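Local atomic coordinates of acetyltransferase (PDB entry 7BYY), a protein that acetylates the amino group of aminoacyl-tRNAs using acetyl-CoA, acting as a GNAT-family toxin of a toxin-antitoxin system. Residues V36-K39 and F40-S44; L59-R62 and Q63-E66; L103-R107 and K108-R112. The protein carries 1 engineered substitution. All coordinates share one frame; numbering follows the deposited sequence.

Contact 1: residues V36-K39 and F40-S44; sequences VIDK and FVRAS
Arg42 folds its aliphatic chain back over the Asp38 carbonyl one helical turn earlier, with CG 3.2 Å from Asp38 O. The guanidinium meets that backbone at its edge, and Asp38 C lies in its plane. Beyond it, the two side chains run side by side in the same direction, and NH2 of Arg42 stands 3.7 Å from OD2 of Asp38. This is a long salt bridge, and the carboxylate and guanidinium planes are turned 64° apart. OD1 of Asp38 is held more directly by the backbone N of Cys32, while Asp31 places a second negative charge near OD2. The loop leading into helix 35-50 is thus fastened to its first turns. This helix lies between strands 13-17 and 55-61 in the chain, where the GNAT fold carries its first helical region. Backbone i to i+4 bonds run through the contact, the straightest being Val41 N to Ile37 O at 3.2 Å. Ile37 and Val41 occupy the buried side, their CG2 methyls 4.3 Å apart; Val41 reaches Leu67 and Ile70 of strand 67-79. The helix backbone sets Phe40 CB against the carbonyls of Val36 and Ile37; CG anti to the backbone N (chi1 173°) then leads the ring off to Thr72 and Met102. On the exposed side, CB of Ala43 sits 3.6 Å from Lys39 O.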
loop_
_atom_site.group_PDB
_atom_site.type_symbol
_atom_site.label_atom_id
_atom_site.label_comp_id
_atom_site.label_asym_id
_atom_site.label_seq_id
_atom_site.Cartn_x
_atom_site.Cartn_y
_atom_site.Cartn_z
ATOM N N VAL A 36 -25.956 1.463 0.993
ATOM C CA VAL A 36 -24.836 1.726 0.093
ATOM C C VAL A 36 -23.958 0.487 -0.035
ATOM O O VAL A 36 -23.611 0.063 -1.144
ATOM C CB VAL A 36 -24.030 2.946 0.576
ATOM C CG1 VAL A 36 -22.665 2.979 -0.091
ATOM C CG2 VAL A 36 -24.790 4.230 0.290
ATOM N N ILE A 37 -23.596 -0.121 1.099
ATOM C CA ILE A 37 -22.803 -1.347 1.065
ATOM C C ILE A 37 -23.591 -2.473 0.405
ATOM O O ILE A 37 -23.024 -3.314 -0.305
ATOM C CB ILE A 37 -22.348 -1.728 2.487
ATOM C CG1 ILE A 37 -21.634 -0.548 3.151
ATOM C CG2 ILE A 37 -21.436 -2.947 2.456
ATOM C CD1 ILE A 37 -21.022 -0.879 4.497
ATOM N N ASP A 38 -24.909 -2.502 0.618
ATOM C CA ASP A 38 -25.752 -3.525 0.004
ATOM C C ASP A 38 -25.638 -3.496 -1.513
ATOM O O ASP A 38 -25.341 -4.512 -2.149
ATOM C CB ASP A 38 -27.209 -3.335 0.425
ATOM C CG ASP A 38 -27.496 -3.873 1.808
ATOM O OD1 ASP A 38 -26.588 -4.472 2.419
ATOM O OD2 ASP A 38 -28.641 -3.705 2.280
ATOM N N LYS A 39 -25.887 -2.330 -2.114
ATOM C CA LYS A 39 -25.847 -2.220 -3.565
ATOM C C LYS A 39 -24.446 -2.428 -4.127
ATOM O O LYS A 39 -24.313 -2.831 -5.288
ATOM C CB LYS A 39 -26.396 -0.861 -4.002
ATOM C CG LYS A 39 -26.951 -0.848 -5.421
ATOM C CD LYS A 39 -27.956 -1.978 -5.634
ATOM C CE LYS A 39 -28.475 -2.004 -7.066
ATOM N NZ LYS A 39 -29.499 -0.949 -7.320
ATOM N N PHE A 40 -23.401 -2.172 -3.335
ATOM C CA PHE A 40 -22.042 -2.380 -3.823
ATOM C C PHE A 40 -21.747 -3.861 -4.008
ATOM O O PHE A 40 -21.242 -4.280 -5.056
ATOM C CB PHE A 40 -21.030 -1.758 -2.863
ATOM C CG PHE A 40 -19.601 -2.066 -3.217
ATOM C CD1 PHE A 40 -18.938 -3.128 -2.628
ATOM C CD2 PHE A 40 -18.927 -1.295 -4.149
ATOM C CE1 PHE A 40 -17.625 -3.416 -2.959
ATOM C CE2 PHE A 40 -17.612 -1.576 -4.483
ATOM C CZ PHE A 40 -16.961 -2.637 -3.886
ATOM N N VAL A 41 -22.046 -4.668 -2.989
ATOM C CA VAL A 41 -21.750 -6.095 -3.056
ATOM C C VAL A 41 -22.602 -6.769 -4.124
ATOM O O VAL A 41 -22.117 -7.633 -4.868
ATOM C CB VAL A 41 -21.956 -6.743 -1.674
ATOM C CG1 VAL A 41 -21.579 -8.217 -1.709
ATOM C CG2 VAL A 41 -21.156 -6.002 -0.613
ATOM N N ARG A 42 -23.876 -6.383 -4.228
ATOM C CA ARG A 42 -24.762 -7.046 -5.179
ATOM C C ARG A 42 -24.316 -6.811 -6.616
ATOM O O ARG A 42 -24.245 -7.756 -7.409
ATOM C CB ARG A 42 -26.197 -6.561 -4.994
ATOM C CG ARG A 42 -26.816 -6.919 -3.666
ATOM C CD ARG A 42 -28.261 -6.453 -3.623
ATOM N NE ARG A 42 -28.630 -5.909 -2.321
ATOM C CZ ARG A 42 -29.811 -6.105 -1.743
ATOM N NH1 ARG A 42 -30.730 -6.837 -2.355
ATOM N NH2 ARG A 42 -30.064 -5.582 -0.550
ATOM N N ALA A 43 -23.989 -5.568 -6.964
ATOM C CA ALA A 43 -23.805 -5.176 -8.354
ATOM C C ALA A 43 -22.374 -4.816 -8.733
ATOM O O ALA A 43 -21.997 -5.009 -9.890
ATOM C CB ALA A 43 -24.710 -3.983 -8.690
ATOM N N SER A 44 -21.568 -4.294 -7.807
ATOM C CA SER A 44 -20.284 -3.704 -8.164
ATOM C C SER A 44 -19.073 -4.400 -7.564
ATOM O O SER A 44 -17.943 -3.986 -7.849
ATOM C CB SER A 44 -20.258 -2.225 -7.755
ATOM O OG SER A 44 -18.941 -1.704 -7.817
#

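Contact 2: residues L59-R62 and Q63-E66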
loop_
_atom_site.group_PDB
_atom_site.type_symbol
_atom_site.label_atom_id
_atom_site.label_comp_id
_atom_site.label_asym_id
_atom_site.label_seq_id
_atom_site.Cartn_x
_atom_site.Cartn_y
_atom_site.Cartn_z
ATOM N N LEU A 59 -16.171 -13.389 4.650
ATOM C CA LEU A 59 -16.482 -14.342 5.710
ATOM C C LEU A 59 -17.509 -15.323 5.165
ATOM O O LEU A 59 -18.676 -14.967 4.973
ATOM C CB LEU A 59 -17.010 -13.633 6.954
ATOM C CG LEU A 59 -15.978 -13.341 8.037
ATOM C CD1 LEU A 59 -16.663 -13.100 9.370
ATOM C CD2 LEU A 59 -14.975 -14.480 8.134
ATOM N N ILE A 60 -17.077 -16.555 4.921
ATOM C CA ILE A 60 -17.912 -17.583 4.315
ATOM C C ILE A 60 -18.236 -18.635 5.365
ATOM O O ILE A 60 -17.382 -18.993 6.185
ATOM C CB ILE A 60 -17.216 -18.216 3.094
ATOM C CG1 ILE A 60 -16.737 -17.125 2.130
ATOM C CG2 ILE A 60 -18.144 -19.198 2.389
ATOM C CD1 ILE A 60 -17.831 -16.176 1.682
ATOM N N ASP A 61 -19.478 -19.114 5.351
ATOM C CA ASP A 61 -19.863 -20.249 6.179
ATOM C C ASP A 61 -19.359 -21.526 5.521
ATOM O O ASP A 61 -19.669 -21.788 4.355
ATOM C CB ASP A 61 -21.378 -20.293 6.362
ATOM C CG ASP A 61 -21.819 -21.393 7.311
ATOM O OD1 ASP A 61 -21.484 -21.308 8.510
ATOM O OD2 ASP A 61 -22.499 -22.341 6.859
ATOM N N ARG A 62 -18.575 -22.315 6.257
ATOM C CA ARG A 62 -18.007 -23.524 5.670
ATOM C C ARG A 62 -19.091 -24.516 5.269
ATOM O O ARG A 62 -18.948 -25.220 4.263
ATOM C CB ARG A 62 -17.023 -24.170 6.646
ATOM C CG ARG A 62 -16.342 -25.418 6.110
ATOM C CD ARG A 62 -15.644 -26.175 7.225
ATOM N NE ARG A 62 -16.500 -26.312 8.401
ATOM C CZ ARG A 62 -17.427 -27.254 8.547
ATOM N NH1 ARG A 62 -18.159 -27.297 9.654
ATOM N NH2 ARG A 62 -17.620 -28.153 7.591
ATOM N N GLN A 63 -20.187 -24.571 6.025
ATOM C CA GLN A 63 -21.232 -25.549 5.750
ATOM C C GLN A 63 -22.074 -25.143 4.546
ATOM O O GLN A 63 -22.186 -25.894 3.570
ATOM C CB GLN A 63 -22.114 -25.731 6.990
ATOM C CG GLN A 63 -23.111 -26.870 6.878
ATOM C CD GLN A 63 -22.436 -28.210 6.654
ATOM O OE1 GLN A 63 -21.461 -28.549 7.329
ATOM N NE2 GLN A 63 -22.949 -28.977 5.697
ATOM N N SER A 64 -22.668 -23.951 4.595
ATOM C CA SER A 64 -23.618 -23.519 3.579
ATOM C C SER A 64 -22.998 -22.676 2.472
ATOM O O SER A 64 -23.603 -22.550 1.402
ATOM C CB SER A 64 -24.755 -22.722 4.228
ATOM O OG SER A 64 -24.313 -21.426 4.593
ATOM N N GLY A 65 -21.823 -22.091 2.699
ATOM C CA GLY A 65 -21.196 -21.240 1.710
ATOM C C GLY A 65 -21.685 -19.810 1.689
ATOM O O GLY A 65 -21.201 -19.023 0.864
ATOM N N GLU A 66 -22.608 -19.444 2.576
ATOM C CA GLU A 66 -23.237 -18.130 2.535
ATOM C C GLU A 66 -22.245 -17.021 2.876
ATOM O O GLU A 66 -21.311 -17.202 3.664
ATOM C CB GLU A 66 -24.421 -18.075 3.502
ATOM C CG GLU A 66 -25.695 -18.720 2.982
ATOM C CD GLU A 66 -26.948 -18.055 3.528
ATOM O OE1 GLU A 66 -26.815 -17.018 4.213
ATOM O OE2 GLU A 66 -28.064 -18.562 3.269
#
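Asp61 reaches across the turn to Ser64. Its CB, the first atom of the side chain, lies 3.6 Å from OG of Ser64 and also passes near the backbone N of Glu66. With chi1 at -175°, CG swings clear of the Asp61 backbone N and under the bend, where Ser64 OG is again its nearest neighbour across the turn. OD2 at the tip does the gripping: it accepts the backbone N of Ser64 at 2.8 Å and the hydroxyl OG of Ser64 at 3.0 Å. Both donors come to the anti side of OD2, tilted moderately to opposite faces of the carboxylate plane. OG of Ser64 is in turn the acceptor of a weak bond from Glu66 N, which carries the chain of contacts to the far side of the loop. The backbone closes the same ring. Gly65 N donates to Asp61 O at 2.7 Å, and Asp61 N donates to Glu66 O at 3.1 Å, in the plane of that carbonyl. On the buried side, CG2 of Ile60 rests 3.4 Å from Gly65 O. Arg62 leaves the turn and gives its NE to Pro11 O, while the Glu66 carboxylate is engaged by Lys108. Residues 62 to 64 wind in a right-handed helical sense and Gly65 takes the left-handed conformation (phi 83°). Together with the paired side-chain and main-chain bonds of Asp61, this makes an Asx motif within the four-residue hairpin loop that joins antiparallel strands 55-61 and 67-79.

Contact 3: residues L103-R107 and K108-R112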
loop_
_atom_site.group_PDB
_atom_site.type_symbol
_atom_site.label_atom_id
_atom_site.label_comp_id
_atom_site.label_asym_id
_atom_site.label_seq_id
_atom_site.Cartn_x
_atom_site.Cartn_y
_atom_site.Cartn_z
ATOM N N LEU A 103 -17.172 -2.335 5.448
ATOM C CA LEU A 103 -17.198 -3.583 6.204
ATOM C C LEU A 103 -18.626 -3.787 6.683
ATOM O O LEU A 103 -19.111 -3.030 7.531
ATOM C CB LEU A 103 -16.214 -3.550 7.368
ATOM C CG LEU A 103 -16.478 -4.512 8.529
ATOM C CD1 LEU A 103 -16.331 -5.949 8.081
ATOM C CD2 LEU A 103 -15.531 -4.227 9.676
ATOM N N GLY A 104 -19.290 -4.783 6.129
ATOM C CA GLY A 104 -20.665 -5.078 6.490
ATOM C C GLY A 104 -20.852 -6.547 6.796
ATOM O O GLY A 104 -20.251 -7.408 6.154
ATOM N N VAL A 105 -21.690 -6.820 7.793
ATOM C CA VAL A 105 -22.084 -8.173 8.165
ATOM C C VAL A 105 -23.556 -8.336 7.820
ATOM O O VAL A 105 -24.375 -7.475 8.164
ATOM C CB VAL A 105 -21.835 -8.449 9.659
ATOM C CG1 VAL A 105 -22.518 -9.746 10.083
ATOM C CG2 VAL A 105 -20.345 -8.502 9.954
ATOM N N ALA A 106 -23.889 -9.429 7.136
ATOM C CA ALA A 106 -25.278 -9.700 6.793
ATOM C C ALA A 106 -26.142 -9.714 8.050
ATOM O O ALA A 106 -25.706 -10.130 9.127
ATOM C CB ALA A 106 -25.398 -11.029 6.046
ATOM N N ARG A 107 -27.382 -9.244 7.902
ATOM C CA ARG A 107 -28.213 -8.962 9.070
ATOM C C ARG A 107 -28.542 -10.226 9.854
ATOM O O ARG A 107 -28.627 -10.191 11.087
ATOM C CB ARG A 107 -29.494 -8.248 8.642
ATOM C CG ARG A 107 -29.331 -6.746 8.466
ATOM C CD ARG A 107 -30.657 -6.033 8.615
ATOM N NE ARG A 107 -31.651 -6.561 7.686
ATOM C CZ ARG A 107 -32.943 -6.682 7.965
ATOM N NH1 ARG A 107 -33.406 -6.312 9.151
ATOM N NH2 ARG A 107 -33.773 -7.175 7.055
ATOM N N LYS A 108 -28.731 -11.351 9.166
ATOM C CA LYS A 108 -29.069 -12.582 9.869
ATOM C C LYS A 108 -27.878 -13.209 10.583
ATOM O O LYS A 108 -28.036 -14.270 11.196
ATOM C CB LYS A 108 -29.697 -13.593 8.906
ATOM C CG LYS A 108 -28.771 -14.142 7.843
ATOM C CD LYS A 108 -29.332 -15.439 7.285
ATOM C CE LYS A 108 -29.158 -15.516 5.783
ATOM N NZ LYS A 108 -29.747 -16.766 5.224
ATOM N N TYR A 109 -26.698 -12.586 10.519
ATOM C CA TYR A 109 -25.546 -12.992 11.313
ATOM C C TYR A 109 -25.085 -11.913 12.281
ATOM O O TYR A 109 -24.106 -12.130 13.005
ATOM C CB TYR A 109 -24.364 -13.376 10.415
ATOM C CG TYR A 109 -24.702 -14.317 9.287
ATOM C CD1 TYR A 109 -25.084 -13.830 8.046
ATOM C CD2 TYR A 109 -24.620 -15.694 9.455
ATOM C CE1 TYR A 109 -25.387 -14.681 7.007
ATOM C CE2 TYR A 109 -24.921 -16.557 8.419
ATOM C CZ TYR A 109 -25.304 -16.042 7.199
ATOM O OH TYR A 109 -25.609 -16.889 6.165
ATOM N N GLN A 110 -25.744 -10.759 12.307
ATOM C CA GLN A 110 -25.316 -9.671 13.171
ATOM C C GLN A 110 -25.550 -10.028 14.639
ATOM O O GLN A 110 -26.153 -11.052 14.974
ATOM C CB GLN A 110 -26.047 -8.379 12.806
ATOM C CG GLN A 110 -25.638 -7.802 11.458
ATOM C CD GLN A 110 -26.408 -6.544 11.098
ATOM O OE1 GLN A 110 -27.278 -6.099 11.848
ATOM N NE2 GLN A 110 -26.092 -5.967 9.943
ATOM N N LYS A 111 -25.050 -9.157 15.519
ATOM C CA LYS A 111 -25.142 -9.340 16.969
ATOM C C LYS A 111 -24.503 -10.652 17.418
ATOM O O LYS A 111 -24.922 -11.251 18.412
ATOM C CB LYS A 111 -26.596 -9.263 17.450
ATOM C CG LYS A 111 -27.101 -7.850 17.680
ATOM C CD LYS A 111 -28.599 -7.834 17.947
ATOM C CE LYS A 111 -29.044 -6.514 18.568
ATOM N NZ LYS A 111 -28.715 -6.430 20.023
ATOM N N ARG A 112 -23.476 -11.109 16.695
ATOM C CA ARG A 112 -22.849 -12.384 17.020
ATOM C C ARG A 112 -21.326 -12.333 16.973
ATOM O O ARG A 112 -20.687 -13.392 17.017
ATOM C CB ARG A 112 -23.361 -13.483 16.080
ATOM C CG ARG A 112 -24.648 -14.141 16.547
ATOM C CD ARG A 112 -24.676 -15.614 16.181
ATOM N NE ARG A 112 -25.288 -15.837 14.874
ATOM C CZ ARG A 112 -25.021 -16.876 14.087
ATOM N NH1 ARG A 112 -24.145 -17.796 14.472
ATOM N NH2 ARG A 112 -25.631 -16.992 12.914
#
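Val105 O receives the side-chain NE2 of Gln110 at 2.9 Å, in a nearly straight bond (164°) with the carbonyl oxygen close to the amide plane. Gln110 begins the region between strand 94-105 and helix 114-132 where GNAT relatives carry the Q/R-x-x-G-x-G/A motif and bind the pyrophosphate of acetyl-CoA. This chain follows the motif from Gln110 to its first glycine but has Asp115 at the final Gly/Ala position. The glutamine chain is extended beyond CG (chi2 178°) and runs back along the strand end, past Val105 pointing the other way, with CG 3.9 Å from Val105 CG1. Its amide is also flanked by Arg107, whose CG stands 3.6 Å from NE2, and NE2 makes a second, weak bond to Cys32 O. The turn itself is tightly wound: Tyr109 N bonds to Ala106 O at 3.0 Å, and Gln110 N to Arg107 O at 3.2 Å, each donor lying well above the carbonyl plane. The charged end of Arg107 reaches outward to Asp31. Tyr109 turns its ring inward against Ile68 and Phe114, and the CB methyl of Ala106 meets that ring at its edge, in plane, 3.5 Å from CD1.

How the contacts relate
Contacts 2 and 3 are joined by a salt bridge, Glu66 OE1 to Lys108 NZ at 3.1 Å, with centres about 13 Å apart; it ties the hairpin loop to the turn leading into the loop that in GNAT relatives binds the pyrophosphate of acetyl-CoA. Contact 1 lies farther off, its centre about 15 Å from that of contact 3, which it touches where Ile37 CD1 packs 4.2 Å from Leu103 O. The loop before helix 35-50 also links these two: Cys32 binds both Asp38 and, weakly, Gln110. Contacts 1 and 2 stay apart, about 9 Å between nearest atoms, although helix 35-50 and strand 55-61 follow each other in the chain.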